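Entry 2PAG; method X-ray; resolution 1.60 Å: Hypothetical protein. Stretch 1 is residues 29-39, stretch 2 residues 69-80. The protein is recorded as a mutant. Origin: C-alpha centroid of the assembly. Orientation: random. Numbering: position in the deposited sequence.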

ATOM      1  N   GLU A  29      -9.678   4.898  11.531  1.00 17.71           N
ATOM      2  CA  GLU A  29      -9.074   4.266  12.709  1.00 19.01           C
ATOM      3  C   GLU A  29      -7.568   4.088  12.534  1.00 18.41           C
ATOM      4  O   GLU A  29      -6.789   4.366  13.450  1.00 17.05           O
ATOM      5  CB  GLU A  29      -9.692   2.891  12.985  1.00 24.46           C
ATOM      6  CG  GLU A  29     -11.131   2.911  13.466  1.00 30.76           C
ATOM      7  CD  GLU A  29     -11.585   1.549  13.970  1.00 34.56           C
ATOM      8  OE1 GLU A  29     -11.467   0.559  13.213  1.00 36.05           O
ATOM      9  OE2 GLU A  29     -12.062   1.467  15.123  1.00 37.28           O
ATOM     10  N   ILE A  30      -7.160   3.615  11.360  1.00 16.43           N
ATOM     11  CA  ILE A  30      -5.743   3.413  11.078  1.00 15.43           C
ATOM     12  C   ILE A  30      -4.988   4.743  11.112  1.00 15.54           C
ATOM     13  O   ILE A  30      -3.903   4.836  11.689  1.00 14.53           O
ATOM     14  CB  ILE A  30      -5.536   2.765   9.694  1.00 16.11           C
ATOM     15  CG1 ILE A  30      -6.172   1.374   9.669  1.00 17.88           C
ATOM     16  CG2 ILE A  30      -4.050   2.697   9.362  1.00 16.35           C
ATOM     17  CD1 ILE A  30      -5.531   0.372  10.616  1.00 16.87           C
ATOM     18  N   GLU A  31      -5.559   5.769  10.493  1.00 14.77           N
ATOM     19  CA  GLU A  31      -4.920   7.082  10.477  1.00 16.45           C
ATOM     20  C   GLU A  31      -4.679   7.563  11.901  1.00 16.81           C
ATOM     21  O   GLU A  31      -3.587   8.016  12.243  1.00 18.86           O
ATOM     22  CB  GLU A  31      -5.796   8.107   9.759  1.00 18.62           C
ATOM     23  CG  GLU A  31      -5.948   7.863   8.275  1.00 20.09           C
ATOM     24  CD  GLU A  31      -6.713   8.970   7.584  1.00 22.72           C
ATOM     25  OE1 GLU A  31      -7.905   9.167   7.910  1.00 23.42           O
ATOM     26  OE2 GLU A  31      -6.122   9.645   6.712  1.00 22.62           O
ATOM     27  N   GLU A  32      -5.708   7.463  12.730  1.00 16.31           N
ATOM     28  CA  GLU A  32      -5.593   7.910  14.110  1.00 17.94           C
ATOM     29  C   GLU A  32      -4.556   7.111  14.889  1.00 15.87           C
ATOM     30  O   GLU A  32      -3.811   7.673  15.691  1.00 15.15           O
ATOM     31  CB  GLU A  32      -6.959   7.831  14.790  1.00 19.94           C
ATOM     32  CG  GLU A  32      -8.023   8.632  14.059  1.00 23.28           C
ATOM     33  CD  GLU A  32      -9.373   8.574  14.741  1.00 28.19           C
ATOM     34  OE1 GLU A  32      -9.800   7.460  15.120  1.00 29.19           O
ATOM     35  OE2 GLU A  32     -10.012   9.639  14.888  1.00 30.99           O
ATOM     36  N   GLN A  33      -4.504   5.805  14.652  1.00 16.13           N
ATOM     37  CA  GLN A  33      -3.539   4.945  15.331  1.00 18.55           C
ATOM     38  C   GLN A  33      -2.105   5.338  15.025  1.00 18.83           C
ATOM     39  O   GLN A  33      -1.223   5.227  15.882  1.00 20.39           O
ATOM     40  CB  GLN A  33      -3.707   3.499  14.892  1.00 19.20           C
ATOM     41  CG  GLN A  33      -4.876   2.774  15.465  1.00 24.12           C
ATOM     42  CD  GLN A  33      -4.970   1.383  14.885  1.00 24.76           C
ATOM     43  OE1 GLN A  33      -3.997   0.615  14.907  1.00 25.42           O
ATOM     44  NE2 GLN A  33      -6.135   1.046  14.352  1.00 26.93           N
ATOM     45  N   LEU A  34      -1.870   5.772  13.788  1.00 17.46           N
ATOM     46  CA  LEU A  34      -0.531   6.156  13.356  1.00 17.61           C
ATOM     47  C   LEU A  34      -0.311   7.662  13.423  1.00 17.77           C
ATOM     48  O   LEU A  34       0.779   8.158  13.128  1.00 16.22           O
ATOM     49  CB  LEU A  34      -0.296   5.652  11.932  1.00 19.21           C
ATOM     50  CG  LEU A  34      -0.263   4.127  11.792  1.00 19.39           C
ATOM     51  CD1 LEU A  34      -0.459   3.739  10.339  1.00 20.96           C
ATOM     52  CD2 LEU A  34       1.059   3.591  12.313  1.00 20.31           C
ATOM     53  N   PHE A  35      -1.357   8.379  13.822  1.00 17.05           N
ATOM     54  CA  PHE A  35      -1.329   9.832  13.929  1.00 18.60           C
ATOM     55  C   PHE A  35      -0.790  10.447  12.646  1.00 20.39           C
ATOM     56  O   PHE A  35       0.118  11.276  12.662  1.00 20.73           O
ATOM     57  CB  PHE A  35      -0.477  10.287  15.116  1.00 16.44           C
ATOM     58  CG  PHE A  35      -0.971  11.562  15.745  1.00 16.74           C
ATOM     59  CD1 PHE A  35      -2.149  11.569  16.487  1.00 16.89           C
ATOM     60  CD2 PHE A  35      -0.292  12.761  15.558  1.00 18.09           C
ATOM     61  CE1 PHE A  35      -2.648  12.750  17.030  1.00 17.29           C
ATOM     62  CE2 PHE A  35      -0.780  13.952  16.096  1.00 19.57           C
ATOM     63  CZ  PHE A  35      -1.962  13.951  16.835  1.00 17.35           C
ATOM     64  N   ILE A  36      -1.367  10.025  11.530  1.00 21.72           N
ATOM     65  CA  ILE A  36      -0.952  10.513  10.228  1.00 23.56           C
ATOM     66  C   ILE A  36      -2.188  10.639   9.353  1.00 24.42           C
ATOM     67  O   ILE A  36      -3.247  10.092   9.665  1.00 24.66           O
ATOM     68  CB  ILE A  36       0.036   9.529   9.563  1.00 26.39           C
ATOM     69  CG1 ILE A  36       0.693  10.182   8.343  1.00 28.38           C
ATOM     70  CG2 ILE A  36      -0.703   8.266   9.143  1.00 26.81           C
ATOM     71  CD1 ILE A  36       1.585  11.356   8.678  1.00 29.64           C
ATOM     72  N   ASN A  37      -2.057  11.379   8.263  1.00 23.31           N
ATOM     73  CA  ASN A  37      -3.161  11.544   7.338  1.00 23.37           C
ATOM     74  C   ASN A  37      -2.756  10.752   6.104  1.00 21.35           C
ATOM     75  O   ASN A  37      -1.694  10.997   5.535  1.00 21.35           O
ATOM     76  CB  ASN A  37      -3.340  13.024   6.991  1.00 28.20           C
ATOM     77  CG  ASN A  37      -4.635  13.299   6.255  1.00 31.82           C
ATOM     78  OD1 ASN A  37      -4.812  12.892   5.107  1.00 33.66           O
ATOM     79  ND2 ASN A  37      -5.554  13.989   6.919  1.00 35.30           N
ATOM     80  N   ILE A  38      -3.576   9.781   5.710  1.00 16.62           N
ATOM     81  CA  ILE A  38      -3.268   8.985   4.523  1.00 16.52           C
ATOM     82  C   ILE A  38      -3.665   9.805   3.298  1.00 15.87           C
ATOM     83  O   ILE A  38      -4.797  10.275   3.209  1.00 15.60           O
ATOM     84  CB  ILE A  38      -4.050   7.652   4.514  1.00 15.60           C
ATOM     85  CG1 ILE A  38      -3.648   6.809   5.725  1.00 17.32           C
ATOM     86  CG2 ILE A  38      -3.774   6.892   3.216  1.00 16.02           C
ATOM     87  CD1 ILE A  38      -4.498   5.578   5.926  1.00 19.07           C
ATOM     88  N   PRO A  39      -2.732  10.001   2.346  1.00 15.58           N
ATOM     89  CA  PRO A  39      -3.023  10.778   1.135  1.00 15.75           C
ATOM     90  C   PRO A  39      -4.300  10.268   0.470  1.00 14.85           C
ATOM     91  O   PRO A  39      -4.557   9.064   0.476  1.00 13.64           O
ATOM     92  CB  PRO A  39      -1.777  10.547   0.277  1.00 17.42           C
ATOM     93  CG  PRO A  39      -0.696  10.398   1.295  1.00 18.96           C
ATOM     94  CD  PRO A  39      -1.352   9.486   2.317  1.00 16.62           C
ATOM     95  N   THR A  69       0.976  -7.799   6.307  1.00 12.68           N
ATOM     96  CA  THR A  69       0.864  -6.591   5.499  1.00 12.78           C
ATOM     97  C   THR A  69       0.055  -5.515   6.223  1.00 12.58           C
ATOM     98  O   THR A  69      -0.195  -4.444   5.671  1.00 11.57           O
ATOM     99  CB  THR A  69       0.199  -6.855   4.129  1.00 12.18           C
ATOM    100  OG1 THR A  69      -1.111  -7.412   4.316  1.00 13.39           O
ATOM    101  CG2 THR A  69       1.051  -7.809   3.299  1.00 13.26           C
ATOM    102  N   TYR A  70      -0.349  -5.802   7.456  1.00 12.17           N
ATOM    103  CA  TYR A  70      -1.124  -4.856   8.264  1.00 12.41           C
ATOM    104  C   TYR A  70      -0.369  -3.528   8.351  1.00 12.70           C
ATOM    105  O   TYR A  70       0.710  -3.451   8.937  1.00 12.67           O
ATOM    106  CB  TYR A  70      -1.353  -5.450   9.658  1.00 13.98           C
ATOM    107  CG  TYR A  70      -2.292  -4.653  10.524  1.00 14.39           C
ATOM    108  CD1 TYR A  70      -3.556  -4.287  10.065  1.00 14.84           C
ATOM    109  CD2 TYR A  70      -1.923  -4.271  11.812  1.00 15.03           C
ATOM    110  CE1 TYR A  70      -4.434  -3.557  10.872  1.00 15.42           C
ATOM    111  CE2 TYR A  70      -2.790  -3.541  12.625  1.00 15.05           C
ATOM    112  CZ  TYR A  70      -4.040  -3.189  12.151  1.00 16.01           C
ATOM    113  OH  TYR A  70      -4.894  -2.483  12.971  1.00 20.34           O
ATOM    114  N   LEU A  71      -0.958  -2.469   7.796  1.00 11.81           N
ATOM    115  CA  LEU A  71      -0.294  -1.166   7.743  1.00 10.96           C
ATOM    116  C   LEU A  71       0.406  -0.654   9.002  1.00 11.75           C
ATOM    117  O   LEU A  71       1.559  -0.222   8.931  1.00 12.15           O
ATOM    118  CB  LEU A  71      -1.263  -0.098   7.214  1.00 10.64           C
ATOM    119  CG  LEU A  71      -0.663   1.266   6.842  1.00  9.96           C
ATOM    120  CD1 LEU A  71       0.545   1.087   5.911  1.00 11.44           C
ATOM    121  CD2 LEU A  71      -1.727   2.117   6.160  1.00 13.44           C
ATOM    122  N   PRO A  72      -0.265  -0.685  10.165  1.00 12.36           N
ATOM    123  CA  PRO A  72       0.420  -0.187  11.362  1.00 13.46           C
ATOM    124  C   PRO A  72       1.704  -0.951  11.676  1.00 13.04           C
ATOM    125  O   PRO A  72       2.695  -0.353  12.098  1.00 12.92           O
ATOM    126  CB  PRO A  72      -0.637  -0.335  12.452  1.00 13.81           C
ATOM    127  CG  PRO A  72      -1.919  -0.126  11.693  1.00 12.73           C
ATOM    128  CD  PRO A  72      -1.681  -0.970  10.456  1.00 12.91           C
ATOM    129  N   GLU A  73       1.685  -2.270  11.480  1.00 13.08           N
ATOM    130  CA  GLU A  73       2.874  -3.079  11.737  1.00 14.75           C
ATOM    131  C   GLU A  73       3.943  -2.844  10.671  1.00 14.43           C
ATOM    132  O   GLU A  73       5.133  -2.807  10.982  1.00 13.54           O
ATOM    133  CB  GLU A  73       2.522  -4.571  11.800  1.00 17.89           C
ATOM    134  CG  GLU A  73       1.617  -4.974  12.963  1.00 23.31           C
ATOM    135  CD  GLU A  73       2.331  -5.033  14.310  1.00 26.06           C
ATOM    136  OE1 GLU A  73       1.663  -5.366  15.314  1.00 29.62           O
ATOM    137  OE2 GLU A  73       3.551  -4.759  14.375  1.00 27.25           O
ATOM    138  N   VAL A  74       3.528  -2.700   9.414  1.00 12.93           N
ATOM    139  CA  VAL A  74       4.480  -2.449   8.336  1.00 11.75           C
ATOM    140  C   VAL A  74       5.161  -1.087   8.556  1.00 12.43           C
ATOM    141  O   VAL A  74       6.359  -0.935   8.322  1.00 13.88           O
ATOM    142  CB  VAL A  74       3.778  -2.472   6.943  1.00 12.09           C
ATOM    143  CG1 VAL A  74       4.749  -2.069   5.856  1.00 12.60           C
ATOM    144  CG2 VAL A  74       3.250  -3.872   6.648  1.00 10.60           C
ATOM    145  N   CYS A  75       4.394  -0.099   9.014  1.00 12.52           N
ATOM    146  CA  CYS A  75       4.945   1.230   9.270  1.00 11.75           C
ATOM    147  C   CYS A  75       5.987   1.170  10.376  1.00 11.78           C
ATOM    148  O   CYS A  75       7.085   1.706  10.239  1.00 12.58           O
ATOM    149  CB  CYS A  75       3.841   2.209   9.678  1.00 12.10           C
ATOM    150  SG  CYS A  75       2.830   2.805   8.311  1.00 13.74           S
ATOM    151  N   ALA A  76       5.632   0.519  11.478  1.00 13.40           N
ATOM    152  CA  ALA A  76       6.542   0.388  12.609  1.00 13.34           C
ATOM    153  C   ALA A  76       7.860  -0.240  12.169  1.00 15.04           C
ATOM    154  O   ALA A  76       8.936   0.248  12.516  1.00 14.99           O
ATOM    155  CB  ALA A  76       5.906  -0.446  13.690  1.00 15.38           C
ATOM    156  N   THR A  77       7.770  -1.319  11.400  1.00 13.97           N
ATOM    157  CA  THR A  77       8.956  -2.019  10.914  1.00 15.88           C
ATOM    158  C   THR A  77       9.781  -1.144   9.977  1.00 15.59           C
ATOM    159  O   THR A  77      11.000  -1.052  10.114  1.00 16.13           O
ATOM    160  CB  THR A  77       8.577  -3.313  10.174  1.00 17.67           C
ATOM    161  OG1 THR A  77       7.917  -4.212  11.079  1.00 20.06           O
ATOM    162  CG2 THR A  77       9.820  -3.981   9.603  1.00 19.97           C
ATOM    163  N   ALA A  78       9.114  -0.495   9.030  1.00 14.68           N
ATOM    164  CA  ALA A  78       9.798   0.356   8.064  1.00 16.10           C
ATOM    165  C   ALA A  78      10.436   1.588   8.706  1.00 17.09           C
ATOM    166  O   ALA A  78      11.590   1.914   8.426  1.00 16.24           O
ATOM    167  CB  ALA A  78       8.817   0.784   6.960  1.00 15.26           C
ATOM    168  N   TRP A  79       9.691   2.272   9.569  1.00 16.79           N
ATOM    169  CA  TRP A  79      10.220   3.461  10.214  1.00 16.77           C
ATOM    170  C   TRP A  79      11.386   3.108  11.132  1.00 19.75           C
ATOM    171  O   TRP A  79      12.342   3.874  11.242  1.00 20.98           O
ATOM    172  CB  TRP A  79       9.111   4.192  10.981  1.00 14.79           C
ATOM    173  CG  TRP A  79       8.073   4.785  10.072  1.00 14.56           C
ATOM    174  CD1 TRP A  79       8.266   5.253   8.802  1.00 13.64           C
ATOM    175  CD2 TRP A  79       6.693   5.009  10.377  1.00 14.29           C
ATOM    176  NE1 TRP A  79       7.087   5.759   8.298  1.00 13.41           N
ATOM    177  CE2 TRP A  79       6.106   5.622   9.243  1.00 14.07           C
ATOM    178  CE3 TRP A  79       5.893   4.754  11.497  1.00 14.69           C
ATOM    179  CZ2 TRP A  79       4.753   5.984   9.201  1.00 14.69           C
ATOM    180  CZ3 TRP A  79       4.548   5.114  11.455  1.00 14.70           C
ATOM    181  CH2 TRP A  79       3.993   5.723  10.315  1.00 14.63           C
ATOM    182  N   ASP A  80      11.314   1.953  11.788  1.00 19.41           N
ATOM    183  CA  ASP A  80      12.407   1.537  12.661  1.00 22.48           C
ATOM    184  C   ASP A  80      13.621   1.155  11.825  1.00 23.56           C
ATOM    185  O   ASP A  80      14.759   1.282  12.283  1.00 24.78           O
ATOM    186  CB  ASP A  80      12.004   0.341  13.539  1.00 23.45           C
ATOM    187  CG  ASP A  80      11.354   0.763  14.846  1.00 26.77           C
ATOM    188  OD1 ASP A  80      11.634   1.886  15.320  1.00 29.25           O
ATOM    189  OD2 ASP A  80      10.577  -0.039  15.410  1.00 28.49           O
TER
HETATM  190  O   HOH W   1      -4.355  -1.939  15.324  1.00 32.16           O

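The two stretches belong to one chain and meet through the sides of two helices, the segment that includes residues 29-34 and the helix that starts at Leu71. Their axes run in broadly the same direction, with a signed crossing angle of -29° and a closest approach of 10.5 Å. The backbones come nearest where the CA atoms of Leu34 and Pro72 lie 6.7 Å apart, toward the C-terminal side of the first helical segment and in the first turn of the second. Together the stretches bury 356 Å², the cross-stretch contacts are largely between apolar side chains, and no direct hydrogen bond crosses between them.

Leu34 makes the largest contribution, with 87 Å² covered. Its side chain enters a hole on the second helix lined by Leu71, Pro72, Cys75 and Trp79, residues that successive turns bring to the same side. Both methyls reach Cys75 and Pro72. CD1 of Leu34 lies 4.0 Å from SG of Cys75 and 4.3 Å from CG of Leu71; CD2 of Leu34 approaches CA of Pro72 at 3.9 Å and also lies 3.9 Å from CZ3 of Trp79. The branched leucine thus fills the space between the start of the second helix and the indole two turns later. Trp79 can give its carbon-rich six-membered ring to this contact while its NE1 is hydrogen-bonded elsewhere in the structure.

Pro72, with 56 Å² covered, links Leu34 to Ile30. Its CB lies 4.3 Å from CD2 of Leu34, and its CG lies 3.8 Å from CD1 of Ile30, so the compact ring serves residues one helical turn apart on the first stretch. As the second residue of its helix, Pro72 has no need to donate a backbone hydrogen bond, yet its carbonyl O accepts one from N of Ala76 at 3.1 Å.

Ile30, a buried residue with 50 Å² covered, extends the apolar contact toward the beginning of the second helix. Its CD1 also packs 4.1 Å from CE1 of Tyr70, the N-cap residue, while its CG2 lies 4.0 Å from CD2 of Leu71. That same CD2 of Leu71 is approached by CD1 of Ile38 at 4.4 Å, which brings the segment beyond the first helix into the contact. The path of this segment is supported from within its own stretch: N of Ile38 donates a hydrogen bond to OE2 of Glu31 at 2.7 Å. Phe35 is the first residue to leave helical phi/psi, and its phi is positive.

At the exposed margin the chemistry becomes polar. OE1 of Gln33 and OH of Tyr70 are 3.8 Å apart, and a water joins them: it donates a hydrogen bond to OE1 of Gln33 at 2.6 Å and forms another with OH of Tyr70 at 2.5 Å. This bridge ties the polar ends of two side chains together beside the apolar contacts of Ile30 and Pro72.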